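Local coordinates for protein FMN Adenylyltransferase (Candida glabrata, PDB 3FWK) that catalyses the transfer of the AMP part of ATP to FMN, the adenylyltransferase step that yields FAD in flavin cofactor biosynthesis, at residues L46-P52 and C81-Y85; K162-I168 and F191-L197. All blocks are in the same frame, centred on the assembly; numbering follows the deposited sequence.

Contact 1: residues L46-P52 and C81-Y85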
loop_
_atom_site.group_PDB
_atom_site.type_symbol
_atom_site.label_atom_id
_atom_site.label_comp_id
_atom_site.label_asym_id
_atom_site.label_seq_id
_atom_site.Cartn_x
_atom_site.Cartn_y
_atom_site.Cartn_z
ATOM N N LEU A 46 11.487 -9.450 7.016
ATOM C CA LEU A 46 11.083 -10.472 6.065
ATOM C C LEU A 46 12.152 -11.531 5.849
ATOM O O LEU A 46 11.891 -12.742 5.942
ATOM C CB LEU A 46 10.660 -9.819 4.754
ATOM C CG LEU A 46 9.331 -9.071 4.827
ATOM C CD1 LEU A 46 9.081 -8.262 3.572
ATOM C CD2 LEU A 46 8.164 -9.999 5.137
ATOM N N ILE A 47 13.375 -11.094 5.530
ATOM C CA ILE A 47 14.417 -12.039 5.149
ATOM C C ILE A 47 14.939 -12.826 6.352
ATOM O O ILE A 47 15.212 -14.023 6.243
ATOM C CB ILE A 47 15.562 -11.287 4.442
ATOM C CG1 ILE A 47 15.043 -10.708 3.121
ATOM C CG2 ILE A 47 16.790 -12.184 4.239
ATOM C CD1 ILE A 47 15.970 -9.741 2.400
ATOM N N ASN A 48 15.090 -12.169 7.496
ATOM C CA ASN A 48 15.659 -12.818 8.674
ATOM C C ASN A 48 14.636 -13.433 9.585
ATOM O O ASN A 48 14.899 -14.471 10.166
ATOM C CB ASN A 48 16.548 -11.846 9.474
ATOM C CG ASN A 48 17.700 -11.299 8.649
ATOM O OD1 ASN A 48 18.269 -12.013 7.837
ATOM N ND2 ASN A 48 18.041 -10.039 8.859
ATOM N N GLU A 49 13.479 -12.780 9.758
ATOM C CA GLU A 49 12.521 -13.261 10.752
ATOM C C GLU A 49 11.347 -14.030 10.169
ATOM O O GLU A 49 10.667 -14.747 10.891
ATOM C CB GLU A 49 11.981 -12.106 11.593
ATOM C CG GLU A 49 13.012 -11.293 12.350
ATOM C CD GLU A 49 12.332 -10.261 13.245
ATOM O OE1 GLU A 49 11.496 -10.657 14.113
ATOM O OE2 GLU A 49 12.594 -9.065 13.065
ATOM N N THR A 50 11.058 -13.860 8.885
ATOM C CA THR A 50 9.795 -14.379 8.347
ATOM C C THR A 50 10.039 -15.585 7.458
ATOM O O THR A 50 9.604 -16.688 7.794
ATOM C CB THR A 50 9.016 -13.293 7.595
ATOM O OG1 THR A 50 8.752 -12.201 8.494
ATOM C CG2 THR A 50 7.694 -13.838 7.023
ATOM N N PHE A 51 10.758 -15.401 6.355
ATOM C CA PHE A 51 10.901 -16.478 5.370
ATOM C C PHE A 51 11.587 -17.741 5.919
ATOM O O PHE A 51 11.245 -18.824 5.472
ATOM C CB PHE A 51 11.596 -15.960 4.107
ATOM C CG PHE A 51 10.821 -14.878 3.363
ATOM C CD1 PHE A 51 9.424 -14.747 3.470
ATOM C CD2 PHE A 51 11.503 -14.019 2.522
ATOM C CE1 PHE A 51 8.742 -13.747 2.761
ATOM C CE2 PHE A 51 10.826 -13.048 1.817
ATOM C CZ PHE A 51 9.457 -12.915 1.923
ATOM N N PRO A 52 12.532 -17.621 6.874
ATOM C CA PRO A 52 13.081 -18.874 7.424
ATOM C C PRO A 52 12.071 -19.715 8.202
ATOM O O PRO A 52 12.302 -20.914 8.401
ATOM C CB PRO A 52 14.193 -18.383 8.361
ATOM C CG PRO A 52 14.614 -17.043 7.757
ATOM C CD PRO A 52 13.277 -16.442 7.357
ATOM N N CYS A 81 11.944 -8.682 -1.483
ATOM C CA CYS A 81 12.511 -9.648 -0.563
ATOM C C CYS A 81 12.398 -11.069 -1.031
ATOM O O CYS A 81 13.283 -11.880 -0.755
ATOM C CB CYS A 81 11.916 -9.480 0.837
ATOM S SG CYS A 81 12.450 -7.986 1.653
ATOM N N LEU A 82 11.330 -11.411 -1.746
ATOM C CA LEU A 82 11.262 -12.749 -2.374
ATOM C C LEU A 82 12.395 -12.939 -3.362
ATOM O O LEU A 82 13.047 -13.989 -3.381
ATOM C CB LEU A 82 9.927 -12.914 -3.102
ATOM C CG LEU A 82 8.685 -13.024 -2.237
ATOM C CD1 LEU A 82 7.438 -13.044 -3.125
ATOM C CD2 LEU A 82 8.732 -14.262 -1.347
ATOM N N TRP A 83 12.632 -11.940 -4.197
ATOM C CA TRP A 83 13.745 -12.018 -5.137
ATOM C C TRP A 83 15.072 -12.136 -4.402
ATOM O O TRP A 83 15.901 -12.998 -4.711
ATOM C CB TRP A 83 13.737 -10.821 -6.081
ATOM C CG TRP A 83 14.765 -10.927 -7.152
ATOM C CD1 TRP A 83 16.042 -10.395 -7.152
ATOM C CD2 TRP A 83 14.644 -11.661 -8.376
ATOM N NE1 TRP A 83 16.707 -10.754 -8.323
ATOM C CE2 TRP A 83 15.859 -11.507 -9.088
ATOM C CE3 TRP A 83 13.603 -12.381 -8.962
ATOM C CZ2 TRP A 83 16.073 -12.102 -10.329
ATOM C CZ3 TRP A 83 13.816 -12.972 -10.203
ATOM C CH2 TRP A 83 15.027 -12.819 -10.869
ATOM N N GLU A 84 15.278 -11.271 -3.426
ATOM C CA GLU A 84 16.547 -11.284 -2.689
ATOM C C GLU A 84 16.771 -12.613 -1.992
ATOM O O GLU A 84 17.871 -13.202 -2.064
ATOM C CB GLU A 84 16.587 -10.108 -1.728
ATOM C CG GLU A 84 17.908 -10.030 -0.929
ATOM C CD GLU A 84 18.136 -8.716 -0.213
ATOM O OE1 GLU A 84 17.374 -7.747 -0.359
ATOM O OE2 GLU A 84 19.134 -8.636 0.563
ATOM N N TYR A 85 15.730 -13.158 -1.387
ATOM C CA TYR A 85 15.853 -14.378 -0.598
ATOM C C TYR A 85 16.150 -15.563 -1.495
ATOM O O TYR A 85 17.027 -16.370 -1.185
ATOM C CB TYR A 85 14.576 -14.621 0.206
ATOM C CG TYR A 85 14.643 -15.757 1.191
ATOM C CD1 TYR A 85 15.317 -15.601 2.408
ATOM C CD2 TYR A 85 13.973 -16.960 0.954
ATOM C CE1 TYR A 85 15.348 -16.633 3.343
ATOM C CE2 TYR A 85 14.010 -17.991 1.888
ATOM C CZ TYR A 85 14.711 -17.808 3.077
ATOM O OH TYR A 85 14.748 -18.811 4.047
#
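Phe-51 and Tyr-85 carry the contact, which forms where the chain leaves helix 31-50 and meets the last turn of helix 69-86. Followed outward, Phe-51 begins with CB, which sits over the centre of the Tyr-85 ring in a CH-pi contact, 3.7 Å from the centroid. Its CD2 then passes Tyr-85 CG, CE2 brings the ring edge to the carbonyl O of Cys-81 at 3.7 Å, and CZ ends against CD2 of Leu-82 at 3.6 Å. The two rings make an edge-to-face pair, the edge of Phe-51 turned to the face of Tyr-85, with centroids 5.4 Å apart and planes at 63°. Tyr-85 reaches across because its CG stands anti to the backbone N (chi1 -173°); its hydroxyl ends beside CA of Pro-52. Ile-47 spans the other part of the interface: its CG2 lies 4.1 Å from Tyr-85 CD1, while CD1 touches the carboxylate carbon CD of Glu-84 at 3.5 Å. That carboxylate is engaged through OE1 in a salt bridge with Lys-43, one helical turn before Ile-47. Leu-46 CD1 closes on Cys-81 SG at 3.9 Å. A wider pi-type turn lies at 46-50, with Leu-46 O accepting from Thr-50 N and Phe-51 N. The arrangement is mainly apolar packing of a helix end and its following loop against a second, nearly perpendicular helix of the Rossmann-like alpha/beta fold.

Contact 2: residues K162-I168 and F191-L197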
loop_
_atom_site.group_PDB
_atom_site.type_symbol
_atom_site.label_atom_id
_atom_site.label_comp_id
_atom_site.label_asym_id
_atom_site.label_seq_id
_atom_site.Cartn_x
_atom_site.Cartn_y
_atom_site.Cartn_z
ATOM N N LYS A 162 -0.637 -20.295 7.192
ATOM C CA LYS A 162 -0.107 -20.183 8.548
ATOM C C LYS A 162 0.096 -18.741 8.957
ATOM O O LYS A 162 0.169 -18.455 10.173
ATOM C CB LYS A 162 1.223 -20.931 8.668
ATOM C CG LYS A 162 1.162 -22.428 8.377
ATOM C CD LYS A 162 0.125 -23.153 9.242
ATOM C CE LYS A 162 -0.023 -24.630 8.826
ATOM N NZ LYS A 162 -0.534 -25.450 9.945
ATOM N N ALA A 163 0.241 -17.829 7.997
ATOM C CA ALA A 163 0.627 -16.459 8.312
ATOM C C ALA A 163 0.095 -15.558 7.219
ATOM O O ALA A 163 -0.042 -15.974 6.054
ATOM C CB ALA A 163 2.149 -16.347 8.411
ATOM N N ILE A 164 -0.229 -14.317 7.591
ATOM C CA ILE A 164 -0.763 -13.331 6.648
ATOM C C ILE A 164 -0.005 -12.017 6.817
ATOM O O ILE A 164 0.178 -11.539 7.940
ATOM C CB ILE A 164 -2.259 -13.140 6.774
ATOM C CG1 ILE A 164 -2.914 -14.494 6.439
ATOM C CG2 ILE A 164 -2.746 -12.083 5.762
ATOM C CD1 ILE A 164 -4.352 -14.488 6.282
ATOM N N VAL A 165 0.441 -11.472 5.687
ATOM C CA VAL A 165 1.142 -10.201 5.666
ATOM C C VAL A 165 0.123 -9.060 5.681
ATOM O O VAL A 165 -0.808 -9.044 4.842
ATOM C CB VAL A 165 2.035 -10.093 4.420
ATOM C CG1 VAL A 165 2.775 -8.767 4.419
ATOM C CG2 VAL A 165 3.000 -11.253 4.327
ATOM N N ILE A 166 0.298 -8.116 6.604
ATOM C CA ILE A 166 -0.654 -7.017 6.793
ATOM C C ILE A 166 0.085 -5.694 6.729
ATOM O O ILE A 166 1.072 -5.498 7.431
ATOM C CB ILE A 166 -1.368 -7.141 8.125
ATOM C CG1 ILE A 166 -2.143 -8.450 8.147
ATOM C CG2 ILE A 166 -2.359 -6.010 8.355
ATOM C CD1 ILE A 166 -2.768 -8.774 9.469
ATOM N N GLY A 167 -0.426 -4.750 5.944
ATOM C CA GLY A 167 0.299 -3.477 5.717
ATOM C C GLY A 167 -0.049 -2.300 6.625
ATOM O O GLY A 167 -0.063 -1.157 6.207
ATOM N N ILE A 168 -0.267 -2.564 7.881
ATOM C CA ILE A 168 -0.597 -1.518 8.842
ATOM C C ILE A 168 0.626 -0.819 9.437
ATOM O O ILE A 168 1.720 -1.414 9.545
ATOM C CB ILE A 168 -1.461 -2.222 9.876
ATOM C CG1 ILE A 168 -2.112 -1.241 10.844
ATOM C CG2 ILE A 168 -0.703 -3.355 10.536
ATOM C CD1 ILE A 168 -3.288 -1.850 11.608
ATOM N N PHE A 191 -3.705 -17.558 12.846
ATOM C CA PHE A 191 -2.521 -17.422 12.034
ATOM C C PHE A 191 -1.582 -16.423 12.702
ATOM O O PHE A 191 -1.978 -15.715 13.632
ATOM C CB PHE A 191 -2.848 -17.122 10.534
ATOM C CG PHE A 191 -3.666 -15.864 10.278
ATOM C CD1 PHE A 191 -5.040 -15.915 9.975
ATOM C CD2 PHE A 191 -3.015 -14.628 10.188
ATOM C CE1 PHE A 191 -5.758 -14.710 9.716
ATOM C CE2 PHE A 191 -3.722 -13.445 9.923
ATOM C CZ PHE A 191 -5.097 -13.492 9.692
ATOM N N TYR A 192 -0.345 -16.365 12.211
ATOM C CA TYR A 192 0.565 -15.279 12.607
ATOM C C TYR A 192 0.352 -14.090 11.671
ATOM O O TYR A 192 0.333 -14.246 10.433
ATOM C CB TYR A 192 2.015 -15.741 12.464
ATOM C CG TYR A 192 2.552 -16.446 13.676
ATOM C CD1 TYR A 192 3.136 -15.697 14.690
ATOM C CD2 TYR A 192 2.516 -17.839 13.807
ATOM C CE1 TYR A 192 3.682 -16.297 15.832
ATOM C CE2 TYR A 192 3.083 -18.480 14.971
ATOM C CZ TYR A 192 3.657 -17.652 15.956
ATOM O OH TYR A 192 4.199 -18.208 17.100
ATOM N N ARG A 193 0.122 -12.933 12.248
ATOM C CA ARG A 193 0.232 -11.701 11.494
ATOM C C ARG A 193 1.687 -11.322 11.300
ATOM O O ARG A 193 2.482 -11.337 12.235
ATOM C CB ARG A 193 -0.476 -10.570 12.238
ATOM C CG ARG A 193 -1.971 -10.824 12.457
ATOM C CD ARG A 193 -2.590 -9.674 13.203
ATOM N NE ARG A 193 -2.396 -9.908 14.619
ATOM C CZ ARG A 193 -2.943 -9.161 15.569
ATOM N NH1 ARG A 193 -3.555 -8.008 15.260
ATOM N NH2 ARG A 193 -2.868 -9.562 16.838
ATOM N N LEU A 194 2.022 -10.970 10.071
ATOM C CA LEU A 194 3.343 -10.499 9.672
ATOM C C LEU A 194 3.181 -9.067 9.316
ATOM O O LEU A 194 2.492 -8.732 8.347
ATOM C CB LEU A 194 3.849 -11.324 8.480
ATOM C CG LEU A 194 3.823 -12.844 8.661
ATOM C CD1 LEU A 194 4.187 -13.523 7.361
ATOM C CD2 LEU A 194 4.721 -13.298 9.810
ATOM N N GLN A 195 3.761 -8.181 10.138
ATOM C CA GLN A 195 3.454 -6.748 10.063
ATOM C C GLN A 195 4.757 -5.989 9.913
ATOM O O GLN A 195 5.292 -5.459 10.886
ATOM C CB GLN A 195 2.684 -6.308 11.306
ATOM C CG GLN A 195 1.290 -6.949 11.290
ATOM C CD GLN A 195 0.459 -6.895 12.546
ATOM O OE1 GLN A 195 -0.759 -6.740 12.447
ATOM N NE2 GLN A 195 1.072 -7.058 13.722
ATOM N N PRO A 196 5.320 -5.962 8.702
ATOM C CA PRO A 196 6.684 -5.453 8.502
ATOM C C PRO A 196 6.773 -3.965 8.182
ATOM O O PRO A 196 7.875 -3.497 7.848
ATOM C CB PRO A 196 7.189 -6.301 7.303
ATOM C CG PRO A 196 6.091 -7.331 7.014
ATOM C CD PRO A 196 4.848 -6.640 7.482
ATOM N N LEU A 197 5.643 -3.250 8.210
ATOM C CA LEU A 197 5.556 -1.847 7.838
ATOM C C LEU A 197 5.281 -0.960 9.045
ATOM O O LEU A 197 5.062 0.257 8.903
ATOM C CB LEU A 197 4.427 -1.650 6.794
ATOM C CG LEU A 197 4.674 -0.505 5.815
ATOM C CD1 LEU A 197 5.810 -0.813 4.826
ATOM C CD2 LEU A 197 3.375 -0.144 5.102
HETATM O O HOH W 1 2.895 -3.852 8.821
#
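The ring of Phe-191 carries Ile-164 over one face: CD1 stands 3.7 Å from the centroid, 14° off the normal, a CH-pi contact, while Ile-164 CB comes within 3.5 Å of Phe-191 CE2. Lys-162 O lies near the plane of the Tyr-192 ring, beyond its edge, and the same ring also meets that of Trp-54. These groups flank two neighbouring parallel strands, 163-165 and 192-194, in the central sheet of the Rossmann-like fold, with strand 61-64 on the far side of 163-165. Four backbone bonds join the pair. Tyr-192 N donates to Lys-162 O and Leu-194 N to Ile-164 O, the latter donor tilted 30° from the carbonyl plane; in the other direction Ile-164 N reaches Tyr-192 O, and Ile-166 N reaches Leu-194 O. Ala-163, Val-165, Tyr-192 and Leu-194 project to one face of the sheet, where Leu-194 CD1 wedges between Ala-163 CB (3.6 Å) and Val-165 CG2 (4.0 Å). Ile-164 and Arg-193 project to the opposite face. There Ile-166 CD1 rests on the aliphatic part of Arg-193, 3.7 Å from its CG, and the guanidinium, swung aside by the bend at chi3 (-85°), bonds through NH2 to Lys-183 O. Gln-195 NE2 is held by Lys-179 O and Gln-182 OE1. Beyond the strands, where direct pairing has ceased, one water bridges the segments: it donates to Ile-166 O and accepts from Leu-197 N at 2.9 Å.

Contact 1 joins a helix end and its following loop to another helix, contact 2 two strands of one sheet; their centres lie 13 Å apart. They touch directly: Thr-50 CG2 packs on Leu-194 CD1 at 3.5 Å, and Leu-46 CD2 on Pro-196 CG at 3.9 Å. The last turns of helix 31-50 thus meet the Leu-194 face of the sheet and the loop at Pro-196, and also helix 69-86, which itself reaches Val-165 through Leu-74 and Tyr-78. The side chain of Tyr-192 is about 4 Å from the bound beta-D-glucopyranose and that of Pro-52 about 7 Å; Lys-53, Trp-54 and Lys-162 complete the pocket. This sugar is neither FMN nor ATP, and its site should not be taken as the catalytic one.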